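Local coordinates for encapsidation protein (Bacillus phage phi29, PDB 5HD9) that drives packaging of the viral DNA as the ATPase of the phage motor, represented here by its N-terminal domain with an ASCE fold, at residues D13-F18 with R143-V148; F46-R51 with V113-I118; R50-E55 with P94-Q99; E130-L135 with F164-L169. All blocks are in the same frame, centred on the assembly; numbering follows the deposited sequence.

Overall arrangement
The four contacts belong to one ASCE-type domain built round a mixed sheet, which contacts 1 and 2 both reach. Contacts 2 and 3 start from the same strand end, share Arg50 and Arg51, and have centres about 9 Å apart. Contact 1 lies about 22 Å from contact 3, centre to centre, and along the chain encloses both contact 2 and contact 3. Contact 4 begins after those two have closed and interlaces with contact 1. It pairs helices 130-141 and 162-167, and Glu130 ties it to contacts 2 and 3 through a salt bridge with Arg51. Contacts 1 and 4 meet through Leu16 on Phe167, and the probable Walker B strand end lies in contact 2.

Contact 1: residues D13-F18 with R143-V148; sequences DRILNF and RNRERV
The contact sits where two adjacent parallel strands of the ASCE sheet begin: residues 13-15 lead into strand 16-19, and a type II turn from Arg145 to Val148 leads into strand 149-153. Ile15 carries the touching. With CG1 anti to the carbonyl carbon (chi1 -61°) and a second bend at chi2, its CD1 tip reaches across into the mouth of the turn. There Ile15 CD1 lies 3.2 Å from Arg145 O and 3.4 Å from Val148 O. It also presses on Val148 CG2 at 3.5 Å, tighter than usual for two carbons, and that methyl occupies the crowded position between its own backbone N and carbonyl carbon. Isoleucine suits the place because its long CG1-CD1 arm can reach the turn while the side chain also packs on Met138. Arg145 adds its CB alongside, 4.1 Å from Ile15 CD1; its chain then bends at chi3 and sends the guanidinium to a salt bridge with Asp182. In P-loop ATPases of this class an extra strand lies between the strand leading to Walker A and the Walker B strand, and strand 149-153, entered from this turn, is that extra strand, between 16-19 and 109-115. A water bridges the polar groups: it accepts from Arg147 N (2.8 Å) and lies 3.0 Å from Asp13 OD1, to which it can donate. Just before the turn, Asn144 OD1 accepts from Glu146 N at 3.2 Å, an Asx turn. Asn17 ND2 donates to Arg14 O (2.9 Å), standing well above that carbonyl's plane, and also binds Cys150 O on the neighbouring strand.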
# COMPACT_ATOMS: atom_id res chain seq x y z
N ASP A 13 -8.08 11.97 -1.62
CA ASP A 13 -9.02 11.23 -0.78
C ASP A 13 -9.72 10.11 -1.56
O ASP A 13 -10.89 9.82 -1.34
CB ASP A 13 -10.06 12.20 -0.20
CG ASP A 13 -10.45 11.86 1.22
OD1 ASP A 13 -10.39 10.66 1.59
OD2 ASP A 13 -10.81 12.79 1.98
N ARG A 14 -8.99 9.47 -2.48
CA ARG A 14 -9.54 8.38 -3.27
C ARG A 14 -9.34 7.04 -2.56
O ARG A 14 -8.35 6.85 -1.87
CB ARG A 14 -8.90 8.33 -4.67
CG ARG A 14 -9.10 9.60 -5.51
CD ARG A 14 -10.54 10.10 -5.43
NE ARG A 14 -10.94 10.88 -6.61
CZ ARG A 14 -11.04 12.21 -6.65
NH1 ARG A 14 -10.76 12.96 -5.60
NH2 ARG A 14 -11.43 12.79 -7.78
N ILE A 15 -10.30 6.13 -2.73
CA ILE A 15 -10.26 4.83 -2.06
C ILE A 15 -9.15 3.96 -2.64
O ILE A 15 -8.55 3.15 -1.93
CB ILE A 15 -11.60 4.08 -2.20
CG1 ILE A 15 -12.73 4.88 -1.54
CG2 ILE A 15 -11.52 2.69 -1.58
CD1 ILE A 15 -12.59 5.07 -0.05
N LEU A 16 -8.89 4.12 -3.94
CA LEU A 16 -7.89 3.32 -4.64
C LEU A 16 -6.84 4.23 -5.26
O LEU A 16 -7.17 5.17 -5.99
CB LEU A 16 -8.57 2.45 -5.70
CG LEU A 16 -8.02 1.06 -6.02
CD1 LEU A 16 -7.75 0.22 -4.77
CD2 LEU A 16 -9.00 0.33 -6.93
N ASN A 17 -5.57 3.96 -4.96
CA ASN A 17 -4.46 4.80 -5.42
C ASN A 17 -3.33 3.95 -5.98
O ASN A 17 -2.93 2.95 -5.38
CB ASN A 17 -3.93 5.67 -4.29
CG ASN A 17 -5.01 6.53 -3.65
OD1 ASN A 17 -5.22 7.67 -4.05
ND2 ASN A 17 -5.69 5.98 -2.65
N PHE A 18 -2.80 4.36 -7.14
CA PHE A 18 -1.68 3.68 -7.77
C PHE A 18 -0.53 4.66 -8.01
O PHE A 18 -0.65 5.58 -8.81
CB PHE A 18 -2.10 3.04 -9.10
CG PHE A 18 -3.34 2.19 -9.00
CD1 PHE A 18 -4.59 2.73 -9.22
CD2 PHE A 18 -3.24 0.84 -8.70
CE1 PHE A 18 -5.73 1.95 -9.13
CE2 PHE A 18 -4.38 0.05 -8.61
CZ PHE A 18 -5.62 0.61 -8.83
N ARG A 143 -14.81 -0.36 6.69
CA ARG A 143 -16.19 -0.26 7.14
C ARG A 143 -17.02 0.61 6.21
O ARG A 143 -18.19 0.32 5.94
CB ARG A 143 -16.23 0.29 8.56
CG ARG A 143 -17.58 0.18 9.23
CD ARG A 143 -17.53 -0.76 10.41
NE ARG A 143 -18.73 -0.65 11.24
CZ ARG A 143 -18.78 -0.96 12.53
NH1 ARG A 143 -17.70 -1.40 13.16
NH2 ARG A 143 -19.92 -0.82 13.18
N ASN A 144 -16.42 1.70 5.73
CA ASN A 144 -17.07 2.55 4.74
C ASN A 144 -16.04 3.35 3.94
O ASN A 144 -14.83 3.13 4.08
CB ASN A 144 -18.07 3.49 5.42
CG ASN A 144 -17.45 4.30 6.55
OD1 ASN A 144 -16.32 4.76 6.45
ND2 ASN A 144 -18.21 4.46 7.63
N ARG A 145 -16.52 4.26 3.11
CA ARG A 145 -15.67 4.99 2.17
C ARG A 145 -14.96 6.19 2.79
O ARG A 145 -14.07 6.77 2.18
CB ARG A 145 -16.50 5.45 0.97
CG ARG A 145 -17.21 4.33 0.22
CD ARG A 145 -18.24 4.87 -0.77
NE ARG A 145 -17.76 6.07 -1.47
CZ ARG A 145 -17.08 6.06 -2.61
NH1 ARG A 145 -16.76 4.92 -3.21
NH2 ARG A 145 -16.70 7.21 -3.15
N GLU A 146 -15.36 6.57 4.00
CA GLU A 146 -14.82 7.78 4.62
C GLU A 146 -13.41 7.57 5.18
O GLU A 146 -13.20 6.76 6.08
CB GLU A 146 -15.75 8.26 5.74
CG GLU A 146 -15.49 9.70 6.17
CD GLU A 146 -15.85 10.71 5.10
OE1 GLU A 146 -16.90 10.55 4.45
OE2 GLU A 146 -15.07 11.67 4.90
N ARG A 147 -12.46 8.31 4.63
CA ARG A 147 -11.10 8.35 5.16
C ARG A 147 -10.46 6.96 5.24
O ARG A 147 -9.79 6.63 6.22
CB ARG A 147 -11.09 9.01 6.53
CG ARG A 147 -11.50 10.47 6.50
CD ARG A 147 -11.74 11.03 7.89
NE ARG A 147 -12.18 12.42 7.85
CZ ARG A 147 -12.56 13.11 8.92
NH1 ARG A 147 -12.56 12.55 10.12
NH2 ARG A 147 -12.95 14.37 8.78
N VAL A 148 -10.70 6.16 4.21
CA VAL A 148 -9.97 4.91 4.03
C VAL A 148 -9.32 4.96 2.65
O VAL A 148 -9.82 5.64 1.76
CB VAL A 148 -10.87 3.66 4.15
CG1 VAL A 148 -11.53 3.62 5.52
CG2 VAL A 148 -11.91 3.63 3.04
O HOH W 1 -13.10 10.15 2.64

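Contact 2: residues F46-R51 with V113-I118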
# COMPACT_ATOMS: atom_id res chain seq x y z
N PHE A 46 -3.45 -0.71 9.88
CA PHE A 46 -3.07 -0.79 8.47
C PHE A 46 -2.71 -2.20 8.06
O PHE A 46 -2.34 -3.03 8.89
CB PHE A 46 -1.90 0.15 8.19
CG PHE A 46 -0.61 -0.27 8.85
CD1 PHE A 46 -0.33 0.09 10.16
CD2 PHE A 46 0.33 -1.02 8.16
CE1 PHE A 46 0.86 -0.29 10.76
CE2 PHE A 46 1.52 -1.41 8.76
CZ PHE A 46 1.78 -1.04 10.06
N ILE A 47 -2.83 -2.46 6.76
CA ILE A 47 -2.46 -3.75 6.19
C ILE A 47 -1.42 -3.55 5.09
O ILE A 47 -1.61 -2.75 4.18
CB ILE A 47 -3.67 -4.51 5.63
CG1 ILE A 47 -4.68 -4.77 6.75
CG2 ILE A 47 -3.23 -5.82 4.98
CD1 ILE A 47 -5.91 -5.53 6.33
N TYR A 48 -0.32 -4.28 5.21
CA TYR A 48 0.73 -4.31 4.21
C TYR A 48 0.54 -5.56 3.36
O TYR A 48 0.65 -6.68 3.86
CB TYR A 48 2.11 -4.28 4.88
CG TYR A 48 3.29 -4.27 3.94
CD1 TYR A 48 3.51 -3.21 3.08
CD2 TYR A 48 4.21 -5.31 3.95
CE1 TYR A 48 4.61 -3.20 2.23
CE2 TYR A 48 5.31 -5.31 3.11
CZ TYR A 48 5.50 -4.25 2.25
OH TYR A 48 6.59 -4.25 1.41
N VAL A 49 0.23 -5.37 2.09
CA VAL A 49 -0.05 -6.47 1.19
C VAL A 49 1.09 -6.67 0.20
O VAL A 49 1.62 -5.71 -0.37
CB VAL A 49 -1.36 -6.25 0.41
CG1 VAL A 49 -1.64 -7.41 -0.54
CG2 VAL A 49 -2.52 -6.05 1.37
N ARG A 50 1.49 -7.92 0.04
CA ARG A 50 2.35 -8.34 -1.05
C ARG A 50 1.66 -9.51 -1.74
O ARG A 50 0.83 -10.18 -1.12
CB ARG A 50 3.74 -8.73 -0.54
CG ARG A 50 4.48 -7.60 0.18
CD ARG A 50 4.82 -6.46 -0.77
NE ARG A 50 5.76 -6.88 -1.81
CZ ARG A 50 7.08 -6.76 -1.74
NH1 ARG A 50 7.66 -6.21 -0.67
NH2 ARG A 50 7.83 -7.19 -2.74
N ARG A 51 1.96 -9.73 -3.01
CA ARG A 51 1.24 -10.74 -3.79
C ARG A 51 1.50 -12.15 -3.28
O ARG A 51 0.56 -12.91 -3.03
CB ARG A 51 1.62 -10.64 -5.26
CG ARG A 51 0.98 -11.70 -6.14
CD ARG A 51 1.19 -11.40 -7.61
NE ARG A 51 0.41 -10.23 -8.02
CZ ARG A 51 0.89 -8.99 -8.13
NH1 ARG A 51 2.17 -8.73 -7.88
NH2 ARG A 51 0.09 -8.01 -8.49
N VAL A 113 -1.57 -0.82 2.11
CA VAL A 113 -0.45 -0.56 1.22
C VAL A 113 -0.04 -1.84 0.51
O VAL A 113 0.40 -2.81 1.13
CB VAL A 113 0.75 0.02 1.98
CG1 VAL A 113 1.92 0.28 1.03
CG2 VAL A 113 0.35 1.32 2.67
N PHE A 114 -0.20 -1.83 -0.81
CA PHE A 114 0.11 -2.97 -1.66
C PHE A 114 1.35 -2.64 -2.47
O PHE A 114 1.27 -2.02 -3.52
CB PHE A 114 -1.09 -3.29 -2.57
CG PHE A 114 -0.94 -4.55 -3.38
CD1 PHE A 114 0.23 -5.29 -3.38
CD2 PHE A 114 -2.00 -4.98 -4.17
CE1 PHE A 114 0.34 -6.45 -4.14
CE2 PHE A 114 -1.89 -6.14 -4.93
CZ PHE A 114 -0.72 -6.87 -4.91
N ASP A 115 2.51 -3.06 -1.97
CA ASP A 115 3.77 -2.72 -2.62
C ASP A 115 4.09 -3.69 -3.74
O ASP A 115 3.77 -4.88 -3.66
CB ASP A 115 4.90 -2.68 -1.59
CG ASP A 115 6.11 -1.90 -2.08
OD1 ASP A 115 6.06 -1.33 -3.19
OD2 ASP A 115 7.11 -1.84 -1.34
N GLU A 116 4.72 -3.17 -4.79
CA GLU A 116 5.11 -3.95 -5.96
C GLU A 116 3.92 -4.70 -6.58
O GLU A 116 3.98 -5.90 -6.80
CB GLU A 116 6.22 -4.94 -5.60
CG GLU A 116 7.42 -4.27 -4.94
CD GLU A 116 8.64 -5.17 -4.86
OE1 GLU A 116 8.64 -6.25 -5.49
OE2 GLU A 116 9.60 -4.79 -4.16
N PHE A 117 2.84 -3.96 -6.86
CA PHE A 117 1.59 -4.57 -7.31
C PHE A 117 1.59 -4.95 -8.79
O PHE A 117 0.68 -5.64 -9.25
CB PHE A 117 0.42 -3.62 -7.04
CG PHE A 117 0.27 -2.52 -8.06
CD1 PHE A 117 1.02 -1.36 -7.98
CD2 PHE A 117 -0.63 -2.65 -9.11
CE1 PHE A 117 0.88 -0.35 -8.91
CE2 PHE A 117 -0.78 -1.64 -10.05
CZ PHE A 117 -0.02 -0.49 -9.95
N ILE A 118 2.60 -4.50 -9.53
CA ILE A 118 2.75 -4.89 -10.92
C ILE A 118 3.75 -6.04 -11.01
O ILE A 118 4.87 -5.92 -10.51
CB ILE A 118 3.23 -3.71 -11.80
CG1 ILE A 118 2.19 -2.59 -11.81
CG2 ILE A 118 3.51 -4.18 -13.23
CD1 ILE A 118 2.67 -1.30 -12.46
O HOH W 2 7.48 -1.52 1.11
O HOH W 3 3.80 -7.72 -4.06
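Strands 45-50 and 109-115 run parallel here: the axes of segments 46-50 and 113-115 lie 4.7 Å apart at closest and 21° from parallel, with Tyr48 opposite Val113 and Val49 opposite Phe114. Val49 N donates to Val113 O at 2.7 Å and Val113 N to Ile47 O; Asp115 N to Val49 O, a longer and more bent bond, extends the parallel pairing. On one face of the sheet Val49 CG1, anti to its backbone N, lies over the Phe114 ring, 4.1 Å from the centroid, a CH-pi contact; Phe117 CB covers the opposite face of that ring. Phe114 CZ stands over one face of the Arg51 guanidinium. Within its own plane that group donates from NH2 to Phe117 O (2.6 Å), and NH2 forms a salt bridge with Glu130. On the other face Tyr48 and Asp115 point the same way, side by side. A water donates to Asp115 OD2 (2.5 Å) and is hydrogen-bonded to Tyr48 OH. Arg50, bent at chi2 and chi3, runs alongside Asp115: NH1 donates to Tyr48 OH (3.1 Å), while NH2 makes a salt bridge with Glu116 OE1 (3.0 Å) and another with Glu55. The Arg50 charge probably helps keep Glu116 ionised and, at longer range and without a bond, Asp115. Hydrophobic strand residues followed by Asp115, bonded to Ser28 of the probable P-loop, and then Glu116 are consistent with the Walker B motif of ASCE ATPases.

Contact 3: residues R50-E55 with P94-Q99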
# COMPACT_ATOMS: atom_id res chain seq x y z
N ARG A 50 1.49 -7.92 0.04
CA ARG A 50 2.35 -8.34 -1.05
C ARG A 50 1.66 -9.51 -1.74
O ARG A 50 0.83 -10.18 -1.12
CB ARG A 50 3.74 -8.73 -0.54
CG ARG A 50 4.48 -7.60 0.18
CD ARG A 50 4.82 -6.46 -0.77
NE ARG A 50 5.76 -6.88 -1.81
CZ ARG A 50 7.08 -6.76 -1.74
NH1 ARG A 50 7.66 -6.21 -0.67
NH2 ARG A 50 7.83 -7.19 -2.74
N ARG A 51 1.96 -9.73 -3.01
CA ARG A 51 1.24 -10.74 -3.79
C ARG A 51 1.50 -12.15 -3.28
O ARG A 51 0.56 -12.91 -3.03
CB ARG A 51 1.62 -10.64 -5.26
CG ARG A 51 0.98 -11.70 -6.14
CD ARG A 51 1.19 -11.40 -7.61
NE ARG A 51 0.41 -10.23 -8.02
CZ ARG A 51 0.89 -8.99 -8.13
NH1 ARG A 51 2.17 -8.73 -7.88
NH2 ARG A 51 0.09 -8.01 -8.49
N TYR A 52 2.77 -12.49 -3.13
CA TYR A 52 3.17 -13.85 -2.76
C TYR A 52 3.95 -13.89 -1.45
O TYR A 52 4.58 -12.91 -1.06
CB TYR A 52 3.98 -14.48 -3.89
CG TYR A 52 3.20 -14.68 -5.17
CD1 TYR A 52 2.03 -15.41 -5.18
CD2 TYR A 52 3.65 -14.14 -6.37
CE1 TYR A 52 1.31 -15.60 -6.35
CE2 TYR A 52 2.94 -14.32 -7.54
CZ TYR A 52 1.77 -15.05 -7.53
OH TYR A 52 1.06 -15.24 -8.69
N LYS A 53 3.91 -15.04 -0.79
CA LYS A 53 4.56 -15.24 0.50
C LYS A 53 6.06 -14.92 0.55
O LYS A 53 6.53 -14.32 1.52
CB LYS A 53 4.35 -16.68 0.96
CG LYS A 53 2.90 -17.00 1.29
CD LYS A 53 2.77 -18.40 1.86
CE LYS A 53 1.62 -18.47 2.86
NZ LYS A 53 1.40 -19.85 3.38
N PRO A 54 6.83 -15.33 -0.48
CA PRO A 54 8.27 -15.04 -0.40
C PRO A 54 8.60 -13.55 -0.34
O PRO A 54 9.67 -13.18 0.14
CB PRO A 54 8.82 -15.67 -1.68
CG PRO A 54 7.64 -15.75 -2.59
CD PRO A 54 6.51 -16.09 -1.69
N GLU A 55 7.68 -12.72 -0.82
CA GLU A 55 7.88 -11.27 -0.80
C GLU A 55 7.81 -10.74 0.63
O GLU A 55 8.19 -9.59 0.89
CB GLU A 55 6.83 -10.59 -1.67
CG GLU A 55 6.80 -11.12 -3.10
CD GLU A 55 5.90 -10.31 -4.01
OE1 GLU A 55 6.22 -9.13 -4.26
OE2 GLU A 55 4.88 -10.85 -4.47
N PRO A 94 -0.12 -11.94 2.57
CA PRO A 94 0.10 -12.35 1.18
C PRO A 94 -1.24 -12.48 0.47
O PRO A 94 -2.08 -13.25 0.93
CB PRO A 94 0.80 -13.71 1.31
CG PRO A 94 0.99 -13.96 2.80
CD PRO A 94 -0.01 -13.09 3.49
N LEU A 95 -1.44 -11.73 -0.61
CA LEU A 95 -2.73 -11.73 -1.29
C LEU A 95 -3.10 -13.13 -1.77
O LEU A 95 -4.28 -13.47 -1.90
CB LEU A 95 -2.70 -10.75 -2.47
CG LEU A 95 -4.04 -10.44 -3.15
CD1 LEU A 95 -5.08 -9.94 -2.16
CD2 LEU A 95 -3.82 -9.41 -4.25
N SER A 96 -2.09 -13.96 -2.02
CA SER A 96 -2.30 -15.33 -2.49
C SER A 96 -3.09 -16.19 -1.49
O SER A 96 -3.76 -17.14 -1.89
CB SER A 96 -0.96 -16.00 -2.79
OG SER A 96 -0.14 -16.04 -1.63
N VAL A 97 -3.00 -15.86 -0.20
CA VAL A 97 -3.67 -16.63 0.84
C VAL A 97 -4.65 -15.79 1.66
O VAL A 97 -4.88 -16.07 2.84
CB VAL A 97 -2.65 -17.28 1.81
CG1 VAL A 97 -1.77 -18.27 1.07
CG2 VAL A 97 -1.83 -16.20 2.53
N TRP A 98 -5.23 -14.78 1.03
CA TRP A 98 -6.17 -13.89 1.72
C TRP A 98 -7.38 -14.64 2.26
O TRP A 98 -7.90 -14.31 3.32
CB TRP A 98 -6.63 -12.76 0.79
CG TRP A 98 -7.85 -12.05 1.29
CD1 TRP A 98 -9.04 -11.90 0.64
CD2 TRP A 98 -8.01 -11.41 2.56
NE1 TRP A 98 -9.93 -11.20 1.42
CE2 TRP A 98 -9.32 -10.89 2.61
CE3 TRP A 98 -7.18 -11.22 3.67
CZ2 TRP A 98 -9.81 -10.20 3.71
CZ3 TRP A 98 -7.67 -10.54 4.76
CH2 TRP A 98 -8.97 -10.03 4.78
N GLN A 99 -7.83 -15.66 1.53
CA GLN A 99 -9.00 -16.43 1.94
C GLN A 99 -8.82 -17.02 3.34
O GLN A 99 -9.76 -17.06 4.14
CB GLN A 99 -9.31 -17.55 0.94
CG GLN A 99 -8.39 -18.77 0.99
CD GLN A 99 -6.96 -18.46 0.60
OE1 GLN A 99 -6.71 -17.57 -0.21
NE2 GLN A 99 -6.02 -19.20 1.17
O HOH W 4 2.47 -17.64 -2.26
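Two backbone bonds carry the contact. Leu95 N donates to Arg50 O at 2.8 Å, in the plane of the carbonyl, and Ser96 N to Arg51 O at 3.0 Å, nearly along the C=O axis. Arg50 O also receives Pro94 CA at 3.2 Å, a CA-H...O contact, so one carbonyl is met by both. Since the donors are Leu95 and Ser96, the missing proton on Pro94 N costs no bond across this contact, and the ring gives Lys53 CG an apolar surface. The Lys53 stem crosses the Pro94 ring obliquely, CG on CG at 3.9 Å, then passes Val97 at about a right angle, with CE 3.8 Å from Val97 CG1. Its aliphatic chain packs while the ammonium stays at the surface. Tyr52 CD1 rests 3.9 Å from Ser96 CB. In the second shell Glu55 braces the bend: OE2 accepts from Tyr52 N (3.0 Å), and OE1 binds Arg50 NH2 through its anti lone pair (2.9 Å). Arg51 CG lies over the centre of the Tyr52 ring, whose hydroxyl is bonded to Asn125 O. The Leu95 side chain packs on Phe114 and on Glu130 and Ala133 of helix 130-141. Arg50 with Pro94 forms a single parallel bridge where strands 45-50 and 87-94 leave the sheet, at the carboxyl edge of the parallel strands, where P-loop ATPases place their nucleotide site.

Contact 4: residues E130-L135 with F164-L169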
# COMPACT_ATOMS: atom_id res chain seq x y z
N GLU A 130 -7.26 -11.84 -9.34
CA GLU A 130 -6.54 -11.14 -8.28
C GLU A 130 -7.23 -9.84 -7.89
O GLU A 130 -7.27 -9.48 -6.72
CB GLU A 130 -5.11 -10.85 -8.72
CG GLU A 130 -4.27 -10.14 -7.67
CD GLU A 130 -2.88 -9.83 -8.16
OE1 GLU A 130 -2.44 -8.67 -8.03
OE2 GLU A 130 -2.22 -10.76 -8.69
N VAL A 131 -7.76 -9.12 -8.88
CA VAL A 131 -8.37 -7.82 -8.61
C VAL A 131 -9.58 -8.00 -7.70
O VAL A 131 -9.80 -7.22 -6.78
CB VAL A 131 -8.78 -7.10 -9.90
CG1 VAL A 131 -9.41 -5.75 -9.59
CG2 VAL A 131 -7.58 -6.92 -10.81
N SER A 132 -10.36 -9.05 -7.95
CA SER A 132 -11.48 -9.39 -7.09
C SER A 132 -11.01 -9.73 -5.68
O SER A 132 -11.68 -9.40 -4.70
CB SER A 132 -12.27 -10.57 -7.68
OG SER A 132 -12.87 -10.21 -8.91
N ALA A 133 -9.85 -10.38 -5.57
CA ALA A 133 -9.30 -10.74 -4.27
C ALA A 133 -8.94 -9.50 -3.46
O ALA A 133 -9.27 -9.41 -2.27
CB ALA A 133 -8.08 -11.63 -4.43
N LEU A 134 -8.26 -8.53 -4.08
CA LEU A 134 -7.92 -7.29 -3.39
C LEU A 134 -9.19 -6.55 -3.03
O LEU A 134 -9.32 -6.02 -1.93
CB LEU A 134 -7.03 -6.39 -4.25
CG LEU A 134 -6.59 -5.09 -3.56
CD1 LEU A 134 -5.67 -5.40 -2.39
CD2 LEU A 134 -5.91 -4.14 -4.53
N LEU A 135 -10.13 -6.53 -3.96
CA LEU A 135 -11.41 -5.90 -3.74
C LEU A 135 -12.12 -6.53 -2.54
O LEU A 135 -12.64 -5.81 -1.68
CB LEU A 135 -12.27 -6.01 -5.00
CG LEU A 135 -12.00 -4.97 -6.10
CD1 LEU A 135 -12.87 -5.25 -7.32
CD2 LEU A 135 -12.23 -3.54 -5.60
N PHE A 164 -5.53 -1.65 -13.88
CA PHE A 164 -5.91 -0.57 -14.79
C PHE A 164 -6.95 -1.07 -15.79
O PHE A 164 -7.92 -0.37 -16.09
CB PHE A 164 -4.69 -0.02 -15.53
CG PHE A 164 -3.73 0.75 -14.65
CD1 PHE A 164 -3.83 0.72 -13.27
CD2 PHE A 164 -2.72 1.50 -15.23
CE1 PHE A 164 -2.94 1.43 -12.48
CE2 PHE A 164 -1.83 2.21 -14.44
CZ PHE A 164 -1.94 2.17 -13.07
N LEU A 165 -6.75 -2.28 -16.29
CA LEU A 165 -7.69 -2.87 -17.24
C LEU A 165 -9.05 -3.09 -16.59
O LEU A 165 -10.09 -2.76 -17.16
CB LEU A 165 -7.15 -4.20 -17.77
CG LEU A 165 -5.88 -4.13 -18.62
CD1 LEU A 165 -5.41 -5.54 -18.96
CD2 LEU A 165 -6.12 -3.33 -19.89
N PHE A 166 -9.04 -3.66 -15.38
CA PHE A 166 -10.27 -4.02 -14.69
C PHE A 166 -11.13 -2.79 -14.42
O PHE A 166 -12.34 -2.80 -14.66
CB PHE A 166 -9.94 -4.75 -13.38
CG PHE A 166 -11.14 -5.34 -12.69
CD1 PHE A 166 -11.95 -4.56 -11.88
CD2 PHE A 166 -11.45 -6.68 -12.85
CE1 PHE A 166 -13.04 -5.11 -11.24
CE2 PHE A 166 -12.55 -7.23 -12.21
CZ PHE A 166 -13.35 -6.45 -11.41
N PHE A 167 -10.49 -1.72 -13.95
CA PHE A 167 -11.20 -0.50 -13.57
C PHE A 167 -11.35 0.49 -14.72
O PHE A 167 -11.94 1.56 -14.55
CB PHE A 167 -10.49 0.17 -12.39
CG PHE A 167 -10.47 -0.67 -11.14
CD1 PHE A 167 -11.65 -0.95 -10.47
CD2 PHE A 167 -9.28 -1.17 -10.64
CE1 PHE A 167 -11.64 -1.72 -9.32
CE2 PHE A 167 -9.27 -1.94 -9.49
CZ PHE A 167 -10.45 -2.21 -8.83
N ASN A 168 -10.83 0.14 -15.89
CA ASN A 168 -10.93 0.98 -17.07
C ASN A 168 -10.18 2.29 -16.88
O ASN A 168 -10.71 3.37 -17.16
CB ASN A 168 -12.39 1.25 -17.43
CG ASN A 168 -12.56 1.83 -18.82
OD1 ASN A 168 -11.61 1.89 -19.60
ND2 ASN A 168 -13.78 2.25 -19.14
N LEU A 169 -8.95 2.18 -16.41
CA LEU A 169 -8.08 3.33 -16.21
C LEU A 169 -7.01 3.37 -17.30
O LEU A 169 -6.21 2.45 -17.43
CB LEU A 169 -7.42 3.27 -14.83
CG LEU A 169 -8.38 2.99 -13.67
CD1 LEU A 169 -7.62 2.80 -12.37
CD2 LEU A 169 -9.40 4.11 -13.53
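Phe166 and Phe167, consecutive on helix 162-167, present their rings in different ways to a valine and a leucine one turn apart on helix 130-141. Val131 CG1, anti to the backbone N (chi1 -180°), sits over one face of Phe166 in a CH-pi contact, 3.8 Å from the centroid and 20° off the normal. Val131 CG1 and Phe166 CG are closest, 3.6 Å apart. Leu135 meets both rings tip to tip: its CD1 is 3.9 Å from Phe166 CE1, while its CD2 comes in at the edge of Phe167, near the ring plane, 3.9 Å from CZ. Phe167 CZ also reaches Val131 CG1 at 3.8 Å, so this one methyl is shared by both rings. The rings brace each other, Phe166 CD1 standing over one face of Phe167. Their first torsions differ: Phe166 CG is anti to the backbone N, Phe167 CG to the carbonyl carbon. Branching suits both aliphatic residues: Val131 lays a methyl over a ring face, and Leu135 sends one methyl to each ring. Asn168 has positive phi, readily adopted by asparagine, and Leu169 N returns to Phe164 O (2.8 Å) and Asn168 N, weakly, to Leu165 O, a Schellman motif. Phe167 packs on Leu16 and, just past the helix, Leu169 on Phe18, which puts this end of helix 162-167 against strand 16-19, while Tyr163 fills in beside Val131 and Leu134 of helix 130-141.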